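Bromoperoxidase A1 (Streptomyces aureofaciens, PDB 1A8Q) is a cofactor-free bacterial haloperoxidase of the alpha/beta hydrolase superfamily that can brominate and may chlorinate during 7-chlorotetracycline biosynthesis. Local coordinates at residues G98-Y103 and A115-A120; I213-V218 and Q237-A242; T231-A236 and L244-G249. All blocks are in the same frame, centred on the assembly; numbering follows the deposited sequence.

Contact 1: residues G98-Y103 and A115-A120; sequences GELARY and AVLLSA
Ala-115 begins the contact from the strand side: its CB meets CD2 of Leu-100, the helix residue that reaches across, at 4.1 Å. A small residue such as alanine leaves room for the leucine fork to approach the strand. At Val-116 the side chain turns to the other face of the sheet, toward Leu-268 and Phe-271 of helix 260-272, and only its backbone takes part, its carbonyl O lying 3.8 Å from CD1 of Leu-100. The CA-CB bond of Leu-117 does not aim at the helix, but with CG beside the backbone N (chi1 -73°) the CD2 methyl swings over to within 4.0 Å of Leu-100 CD1, the two side chains slanting across each other. Leu-100 serves both neighbours by dividing its fork: CG lies anti to the backbone N (chi1 -163°), CD2 goes to Ala-115 and CD1 to Leu-117. The contact is buried and mainly apolar, which suits leucine and alanine. Helix segment 98-103 crosses strand segment 115-118 at 146°, roughly antiparallel. Helix 96-107, which follows the triad serine Ser-94 as the helix after the nucleophile does in alpha/beta hydrolases, and strand 112-118 complete a beta-alpha-beta crossover that starts at strand 88-93, whose Leu-90 and Ala-92 also touch Leu-100; on the other edge of strand 112-118, Ala-115 and Leu-117 hydrogen-bond to strand 215-220.

Contact 2: residues I213-V218 and Q237-A242; sequences IPTLVV and QIIPNA
Thr-215 and Ile-239 meet side chain to side chain, crossing at about a right angle. Ile-239 puts both branches to use: CG2 rests against Thr-215 OG1 at 3.7 Å, and CD1 reaches the Thr-215 methyl CG2 at 4.0 Å. The same CD1 also approaches Val-217 CG2, more loosely, at 4.5 Å. Beta-branched residues suit the strand, and the isoleucine, the first residue to leave helical geometry after helix 232-238, turns a broad apolar surface back onto it.

The polar interactions begin with the threonine hydroxyl. With OG1 beside the backbone N (chi1 -63°), Thr-215 donates to Ile-213 O at 3.1 Å, approaching from above the carbonyl plane, so that its buried hydroxyl is satisfied within its own segment while the methyl meets Ile-239 CD1. Ile-213 O has a second donor, a water that also donates to Pro-240 O at 2.7 Å and so bridges the two segments.

Backbone shapes the remaining contact. A type II turn from Ile-239 to Ala-242, with Pro-240 and a positive-phi Asn-241 at its corners, carries Ala-242 alongside the strand, where its CA lies 3.3 Å from Thr-215 O in a CH...O contact.

The turn leads from helix 232-238 into strand 243-247, which pairs in parallel with strand 215-220. Strand 112-118 borders the latter on its other edge, and its Leu-117 packs against Ile-239, as do Leu-208 of helix 205-208 and Phe-211.

Contact 3: residues T231-A236 and L244-G249; sequences TGRKSA and LKVYEG
Leu-244, whose CB is directed toward helix 232-238, meets it at two levels. Near its base, CB lies 3.7 Å from Ala-236 CB; the small alanine lets helix and strand come close, their CA atoms 5.8 Å apart at this pair. Farther out, the leucine has CG anti to the backbone N (chi1 169°), which carries the fork along the helix toward its start. There CD1 comes to 3.8 Å from the carbonyl O of Gly-232, a residue whose lack of a side chain leaves the backbone itself as the surface the methyl rests on. The other methyl, CD2, lies 4.3 Å from Arg-233 CG, so the aliphatic part of the arginine extends the apolar cover over the leucine.

Arg-233 then continues beyond Leu-244 to the next strand residue on the same face. Its chain is bent at chi3 (-146°), and it crosses Val-246 at about a right angle, with NH1 3.9 Å from Val-246 CG2. The guanidinium stands obliquely to the methyl groups beside it. Its charge is answered elsewhere: NE forms a salt bridge with Asp-229, just before the helix, which probably orients the group, while CG lies beside Leu-244. A long, amphipathic residue fits this solvent-facing border, whereas Val-246, beta-branched, suits the strand and also touches Ile-228.

Helix 232-238 and strand 243-247, the outermost on this side of the sheet, form the second half of the beta-alpha-beta unit begun by strand 215-220. Helix segment 232-236 runs nearly antiparallel to strand segment 244-247, at 168°, over the face where Leu-244 also meets Val-217 of strand 215-220, while Lys-245 and Tyr-247 reach Asp-267 of helix 260-272 on the opposite face.

How the contacts relate
The three contacts lie across one half of the central sheet, where strands 112-118, 215-220 and 243-247 are successive neighbours. Contact 1 closes before the other two open; the segments of contacts 2 and 3 alternate and share helix 232-238. Contact 1 joins contact 2 through strand pairing, with Leu-117 N 2.8 Å from Leu-216 O; contact 2 joins contact 3 likewise, Val-217 O lying 2.8 Å from Lys-245 N. None holds a triad residue, but all come within about 9 to 10 Å of one: the side chain of Leu-117 is about 10 Å from that of Ser-94, that of Val-217 about 10 Å from that of Asp-223, and Gly-232 about 9 Å from the Asp-223 side chain.

Contact 1: residues G98-Y103 and A115-A120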
loop_
_atom_site.group_PDB
_atom_site.type_symbol
_atom_site.label_atom_id
_atom_site.label_comp_id
_atom_site.label_asym_id
_atom_site.label_seq_id
_atom_site.Cartn_x
_atom_site.Cartn_y
_atom_site.Cartn_z
ATOM N N GLY A 98 -3.330 3.250 4.536
ATOM C CA GLY A 98 -4.126 3.302 5.749
ATOM C C GLY A 98 -3.428 2.635 6.901
ATOM O O GLY A 98 -3.569 2.983 8.069
ATOM N N GLU A 99 -2.699 1.496 6.667
ATOM C CA GLU A 99 -1.888 0.877 7.709
ATOM C C GLU A 99 -0.818 1.839 8.219
ATOM O O GLU A 99 -0.573 1.918 9.434
ATOM C CB GLU A 99 -1.250 -0.426 7.138
ATOM C CG GLU A 99 -0.328 -1.147 8.131
ATOM C CD GLU A 99 0.154 -2.505 7.572
ATOM O OE1 GLU A 99 -0.676 -3.182 6.942
ATOM O OE2 GLU A 99 1.326 -2.808 7.778
ATOM N N LEU A 100 -0.195 2.563 7.313
ATOM C CA LEU A 100 0.859 3.542 7.663
ATOM C C LEU A 100 0.225 4.687 8.482
ATOM O O LEU A 100 0.700 4.916 9.579
ATOM C CB LEU A 100 1.461 4.086 6.378
ATOM C CG LEU A 100 2.825 4.803 6.522
ATOM C CD1 LEU A 100 3.429 5.052 5.122
ATOM C CD2 LEU A 100 2.640 6.152 7.183
ATOM N N ALA A 101 -0.867 5.202 7.976
ATOM C CA ALA A 101 -1.530 6.322 8.715
ATOM C C ALA A 101 -1.994 5.904 10.079
ATOM O O ALA A 101 -1.811 6.606 11.105
ATOM C CB ALA A 101 -2.665 6.811 7.843
ATOM N N ARG A 102 -2.642 4.739 10.210
ATOM C CA ARG A 102 -3.144 4.316 11.512
ATOM C C ARG A 102 -2.027 3.924 12.439
ATOM O O ARG A 102 -2.134 4.098 13.642
ATOM C CB ARG A 102 -4.229 3.220 11.318
ATOM C CG ARG A 102 -4.800 2.736 12.646
ATOM C CD ARG A 102 -5.579 3.821 13.400
ATOM N NE ARG A 102 -6.397 4.605 12.513
ATOM C CZ ARG A 102 -7.639 4.284 12.147
ATOM N NH1 ARG A 102 -8.175 3.166 12.619
ATOM N NH2 ARG A 102 -8.289 5.103 11.321
ATOM N N TYR A 103 -0.867 3.418 11.939
ATOM C CA TYR A 103 0.305 3.215 12.770
ATOM C C TYR A 103 0.771 4.556 13.384
ATOM O O TYR A 103 1.019 4.555 14.597
ATOM C CB TYR A 103 1.455 2.576 11.916
ATOM C CG TYR A 103 2.701 2.433 12.774
ATOM C CD1 TYR A 103 2.938 1.400 13.656
ATOM C CD2 TYR A 103 3.650 3.450 12.652
ATOM C CE1 TYR A 103 4.101 1.369 14.426
ATOM C CE2 TYR A 103 4.807 3.435 13.413
ATOM C CZ TYR A 103 5.015 2.408 14.282
ATOM O OH TYR A 103 6.171 2.408 15.025
ATOM N N ALA A 115 8.154 9.104 5.635
ATOM C CA ALA A 115 7.092 8.239 5.099
ATOM C C ALA A 115 6.809 8.571 3.656
ATOM O O ALA A 115 7.021 9.675 3.159
ATOM C CB ALA A 115 5.786 8.470 5.871
ATOM N N VAL A 116 6.398 7.521 2.905
ATOM C CA VAL A 116 6.073 7.709 1.497
ATOM C C VAL A 116 4.689 7.094 1.277
ATOM O O VAL A 116 4.521 5.928 1.636
ATOM C CB VAL A 116 7.058 6.969 0.561
ATOM C CG1 VAL A 116 6.654 7.138 -0.890
ATOM C CG2 VAL A 116 8.489 7.510 0.795
ATOM N N LEU A 117 3.792 7.829 0.646
ATOM C CA LEU A 117 2.442 7.320 0.374
ATOM C C LEU A 117 2.327 7.228 -1.126
ATOM O O LEU A 117 2.238 8.230 -1.828
ATOM C CB LEU A 117 1.398 8.311 0.934
ATOM C CG LEU A 117 1.231 8.352 2.451
ATOM C CD1 LEU A 117 0.179 9.450 2.727
ATOM C CD2 LEU A 117 0.706 7.078 3.078
ATOM N N LEU A 118 2.371 6.002 -1.673
ATOM C CA LEU A 118 2.258 5.834 -3.123
ATOM C C LEU A 118 0.867 5.385 -3.497
ATOM O O LEU A 118 0.423 4.294 -3.046
ATOM C CB LEU A 118 3.267 4.689 -3.512
ATOM C CG LEU A 118 3.211 4.265 -4.985
ATOM C CD1 LEU A 118 3.622 5.357 -5.953
ATOM C CD2 LEU A 118 4.148 3.057 -5.236
ATOM N N SER A 119 0.159 6.188 -4.264
ATOM C CA SER A 119 -1.194 5.872 -4.765
ATOM C C SER A 119 -2.047 5.372 -3.615
ATOM O O SER A 119 -2.714 4.326 -3.744
ATOM C CB SER A 119 -1.094 4.787 -5.851
ATOM O OG SER A 119 -0.080 5.165 -6.828
ATOM N N ALA A 120 -2.067 6.109 -2.500
ATOM C CA ALA A 120 -2.633 5.639 -1.271
ATOM C C ALA A 120 -4.036 6.172 -0.991
ATOM O O ALA A 120 -4.371 7.267 -1.439
ATOM C CB ALA A 120 -1.696 6.032 -0.122
#

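Contact 2: residues I213-V218 and Q237-A242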
loop_
_atom_site.group_PDB
_atom_site.type_symbol
_atom_site.label_atom_id
_atom_site.label_comp_id
_atom_site.label_asym_id
_atom_site.label_seq_id
_atom_site.Cartn_x
_atom_site.Cartn_y
_atom_site.Cartn_z
ATOM N N ILE A 213 6.733 14.046 10.452
ATOM C CA ILE A 213 7.958 13.605 9.771
ATOM C C ILE A 213 7.828 13.942 8.305
ATOM O O ILE A 213 6.708 14.067 7.809
ATOM C CB ILE A 213 8.136 12.072 9.902
ATOM C CG1 ILE A 213 6.883 11.333 9.408
ATOM C CG2 ILE A 213 8.463 11.707 11.354
ATOM C CD1 ILE A 213 7.054 9.813 9.473
ATOM N N PRO A 214 8.915 14.100 7.548
ATOM C CA PRO A 214 8.854 14.425 6.141
ATOM C C PRO A 214 8.032 13.324 5.440
ATOM O O PRO A 214 8.302 12.175 5.763
ATOM C CB PRO A 214 10.302 14.407 5.660
ATOM C CG PRO A 214 11.121 14.503 6.881
ATOM C CD PRO A 214 10.300 14.060 8.067
ATOM N N THR A 215 7.199 13.709 4.508
ATOM C CA THR A 215 6.325 12.738 3.869
ATOM C C THR A 215 6.261 13.066 2.398
ATOM O O THR A 215 6.092 14.233 2.018
ATOM C CB THR A 215 4.895 12.806 4.471
ATOM O OG1 THR A 215 4.948 12.458 5.865
ATOM C CG2 THR A 215 4.022 11.820 3.695
ATOM N N LEU A 216 6.476 12.077 1.546
ATOM C CA LEU A 216 6.336 12.222 0.124
ATOM C C LEU A 216 5.064 11.510 -0.331
ATOM O O LEU A 216 4.894 10.341 0.012
ATOM C CB LEU A 216 7.526 11.531 -0.575
ATOM C CG LEU A 216 7.458 11.470 -2.095
ATOM C CD1 LEU A 216 7.489 12.811 -2.796
ATOM C CD2 LEU A 216 8.636 10.606 -2.599
ATOM N N VAL A 217 4.241 12.194 -1.075
ATOM C CA VAL A 217 3.007 11.602 -1.606
ATOM C C VAL A 217 3.180 11.512 -3.102
ATOM O O VAL A 217 3.483 12.508 -3.784
ATOM C CB VAL A 217 1.786 12.493 -1.254
ATOM C CG1 VAL A 217 0.536 11.844 -1.853
ATOM C CG2 VAL A 217 1.659 12.615 0.264
ATOM N N VAL A 218 3.151 10.296 -3.695
ATOM C CA VAL A 218 3.273 10.112 -5.136
ATOM C C VAL A 218 1.958 9.539 -5.670
ATOM O O VAL A 218 1.451 8.655 -4.982
ATOM C CB VAL A 218 4.402 9.090 -5.466
ATOM C CG1 VAL A 218 4.482 8.788 -6.956
ATOM C CG2 VAL A 218 5.737 9.679 -4.986
ATOM N N GLN A 237 -2.099 18.060 1.208
ATOM C CA GLN A 237 -2.462 19.332 1.862
ATOM C C GLN A 237 -2.642 19.207 3.354
ATOM O O GLN A 237 -2.445 20.198 4.098
ATOM C CB GLN A 237 -3.740 19.866 1.218
ATOM C CG GLN A 237 -3.634 20.302 -0.217
ATOM C CD GLN A 237 -2.706 21.466 -0.520
ATOM O OE1 GLN A 237 -2.268 22.219 0.361
ATOM N NE2 GLN A 237 -2.380 21.640 -1.807
ATOM N N ILE A 238 -3.047 18.061 3.875
ATOM C CA ILE A 238 -3.298 17.858 5.295
ATOM C C ILE A 238 -2.066 17.518 6.088
ATOM O O ILE A 238 -1.897 17.895 7.267
ATOM C CB ILE A 238 -4.336 16.730 5.522
ATOM C CG1 ILE A 238 -5.636 17.116 4.811
ATOM C CG2 ILE A 238 -4.531 16.443 7.006
ATOM C CD1 ILE A 238 -6.667 16.009 4.786
ATOM N N ILE A 239 -1.224 16.616 5.540
ATOM C CA ILE A 239 -0.011 16.234 6.252
ATOM C C ILE A 239 0.933 17.430 6.321
ATOM O O ILE A 239 1.261 17.987 5.282
ATOM C CB ILE A 239 0.694 15.097 5.459
ATOM C CG1 ILE A 239 -0.210 13.853 5.514
ATOM C CG2 ILE A 239 2.063 14.830 6.071
ATOM C CD1 ILE A 239 0.274 12.801 4.501
ATOM N N PRO A 240 1.376 17.831 7.501
ATOM C CA PRO A 240 2.252 18.988 7.614
ATOM C C PRO A 240 3.527 18.807 6.808
ATOM O O PRO A 240 4.113 17.721 6.897
ATOM C CB PRO A 240 2.560 19.044 9.100
ATOM C CG PRO A 240 1.411 18.368 9.773
ATOM C CD PRO A 240 1.028 17.245 8.812
ATOM N N ASN A 241 3.952 19.769 6.023
ATOM C CA ASN A 241 5.174 19.730 5.243
ATOM C C ASN A 241 5.301 18.663 4.158
ATOM O O ASN A 241 6.362 18.520 3.557
ATOM C CB ASN A 241 6.393 19.599 6.195
ATOM C CG ASN A 241 6.503 20.801 7.134
ATOM O OD1 ASN A 241 6.294 21.926 6.696
ATOM N ND2 ASN A 241 6.734 20.535 8.400
ATOM N N ALA A 242 4.231 17.990 3.783
ATOM C CA ALA A 242 4.295 16.956 2.749
ATOM C C ALA A 242 4.668 17.480 1.386
ATOM O O ALA A 242 4.326 18.621 1.012
ATOM C CB ALA A 242 2.893 16.325 2.692
HETATM O O HOH W 1 4.725 15.780 8.669
#

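Contact 3: residues T231-A236 and L244-G249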
loop_
_atom_site.group_PDB
_atom_site.type_symbol
_atom_site.label_atom_id
_atom_site.label_comp_id
_atom_site.label_asym_id
_atom_site.label_seq_id
_atom_site.Cartn_x
_atom_site.Cartn_y
_atom_site.Cartn_z
ATOM N N THR A 231 -7.786 11.657 -2.993
ATOM C CA THR A 231 -6.839 11.070 -2.033
ATOM C C THR A 231 -5.505 11.794 -2.062
ATOM O O THR A 231 -5.305 12.754 -1.331
ATOM C CB THR A 231 -6.658 9.559 -2.389
ATOM O OG1 THR A 231 -6.217 9.477 -3.750
ATOM C CG2 THR A 231 -8.033 8.897 -2.250
ATOM N N GLY A 232 -4.531 11.418 -2.884
ATOM C CA GLY A 232 -3.229 12.063 -2.935
ATOM C C GLY A 232 -3.224 13.594 -2.951
ATOM O O GLY A 232 -2.418 14.181 -2.222
ATOM N N ARG A 233 -4.032 14.211 -3.790
ATOM C CA ARG A 233 -4.061 15.699 -3.741
ATOM C C ARG A 233 -4.484 16.231 -2.389
ATOM O O ARG A 233 -3.980 17.278 -1.933
ATOM C CB ARG A 233 -4.976 16.206 -4.849
ATOM C CG ARG A 233 -4.233 16.341 -6.168
ATOM C CD ARG A 233 -5.029 17.207 -7.131
ATOM N NE ARG A 233 -4.828 16.722 -8.494
ATOM C CZ ARG A 233 -3.761 17.012 -9.214
ATOM N NH1 ARG A 233 -2.795 17.777 -8.715
ATOM N NH2 ARG A 233 -3.653 16.543 -10.443
ATOM N N LYS A 234 -5.399 15.572 -1.677
ATOM C CA LYS A 234 -5.816 16.042 -0.365
ATOM C C LYS A 234 -4.881 15.675 0.753
ATOM O O LYS A 234 -4.654 16.451 1.673
ATOM C CB LYS A 234 -7.216 15.466 -0.017
ATOM C CG LYS A 234 -8.241 16.042 -1.004
ATOM C CD LYS A 234 -9.630 15.582 -0.516
ATOM C CE LYS A 234 -10.710 16.081 -1.470
ATOM N NZ LYS A 234 -11.631 17.003 -0.738
ATOM N N SER A 235 -4.295 14.445 0.735
ATOM C CA SER A 235 -3.416 14.124 1.857
ATOM C C SER A 235 -2.182 15.039 1.856
ATOM O O SER A 235 -1.658 15.305 2.951
ATOM C CB SER A 235 -3.036 12.631 1.824
ATOM O OG SER A 235 -2.409 12.414 0.569
ATOM N N ALA A 236 -1.750 15.452 0.695
ATOM C CA ALA A 236 -0.555 16.313 0.542
ATOM C C ALA A 236 -0.837 17.690 1.166
ATOM O O ALA A 236 0.101 18.329 1.642
ATOM C CB ALA A 236 -0.200 16.467 -0.919
ATOM N N LEU A 244 4.210 16.664 -2.813
ATOM C CA LEU A 244 3.390 15.849 -3.717
ATOM C C LEU A 244 4.076 15.739 -5.067
ATOM O O LEU A 244 4.623 16.727 -5.581
ATOM C CB LEU A 244 2.009 16.484 -3.918
ATOM C CG LEU A 244 1.119 15.924 -5.024
ATOM C CD1 LEU A 244 0.554 14.551 -4.601
ATOM C CD2 LEU A 244 -0.082 16.842 -5.286
ATOM N N LYS A 245 4.156 14.531 -5.660
ATOM C CA LYS A 245 4.665 14.377 -7.005
ATOM C C LYS A 245 3.579 13.673 -7.817
ATOM O O LYS A 245 3.260 12.513 -7.491
ATOM C CB LYS A 245 5.983 13.578 -7.063
ATOM C CG LYS A 245 7.179 14.326 -6.484
ATOM C CD LYS A 245 8.506 13.563 -6.653
ATOM C CE LYS A 245 9.639 14.565 -6.361
ATOM N NZ LYS A 245 10.937 14.055 -6.878
ATOM N N VAL A 246 2.978 14.345 -8.772
ATOM C CA VAL A 246 1.972 13.759 -9.645
ATOM C C VAL A 246 2.674 13.059 -10.810
ATOM O O VAL A 246 3.509 13.658 -11.482
ATOM C CB VAL A 246 0.980 14.792 -10.178
ATOM C CG1 VAL A 246 0.008 14.189 -11.193
ATOM C CG2 VAL A 246 0.306 15.385 -8.934
ATOM N N TYR A 247 2.322 11.786 -11.021
ATOM C CA TYR A 247 2.929 11.066 -12.163
ATOM C C TYR A 247 1.938 11.110 -13.303
ATOM O O TYR A 247 0.939 10.369 -13.322
ATOM C CB TYR A 247 3.276 9.624 -11.774
ATOM C CG TYR A 247 4.578 9.414 -11.044
ATOM C CD1 TYR A 247 5.229 10.399 -10.327
ATOM C CD2 TYR A 247 5.157 8.136 -11.025
ATOM C CE1 TYR A 247 6.412 10.169 -9.631
ATOM C CE2 TYR A 247 6.282 7.872 -10.303
ATOM C CZ TYR A 247 6.969 8.897 -9.687
ATOM O OH TYR A 247 8.074 8.595 -8.958
ATOM N N GLU A 248 2.167 11.969 -14.295
ATOM C CA GLU A 248 1.235 12.104 -15.411
ATOM C C GLU A 248 1.121 10.814 -16.208
ATOM O O GLU A 248 2.102 10.214 -16.616
ATOM C CB GLU A 248 1.688 13.283 -16.329
ATOM C CG GLU A 248 1.541 14.605 -15.588
ATOM C CD GLU A 248 1.557 15.827 -16.490
ATOM O OE1 GLU A 248 1.909 15.717 -17.682
ATOM O OE2 GLU A 248 1.215 16.915 -15.964
ATOM N N GLY A 249 -0.105 10.385 -16.465
ATOM C CA GLY A 249 -0.392 9.185 -17.227
ATOM C C GLY A 249 -0.179 7.872 -16.494
ATOM O O GLY A 249 -0.306 6.824 -17.169
#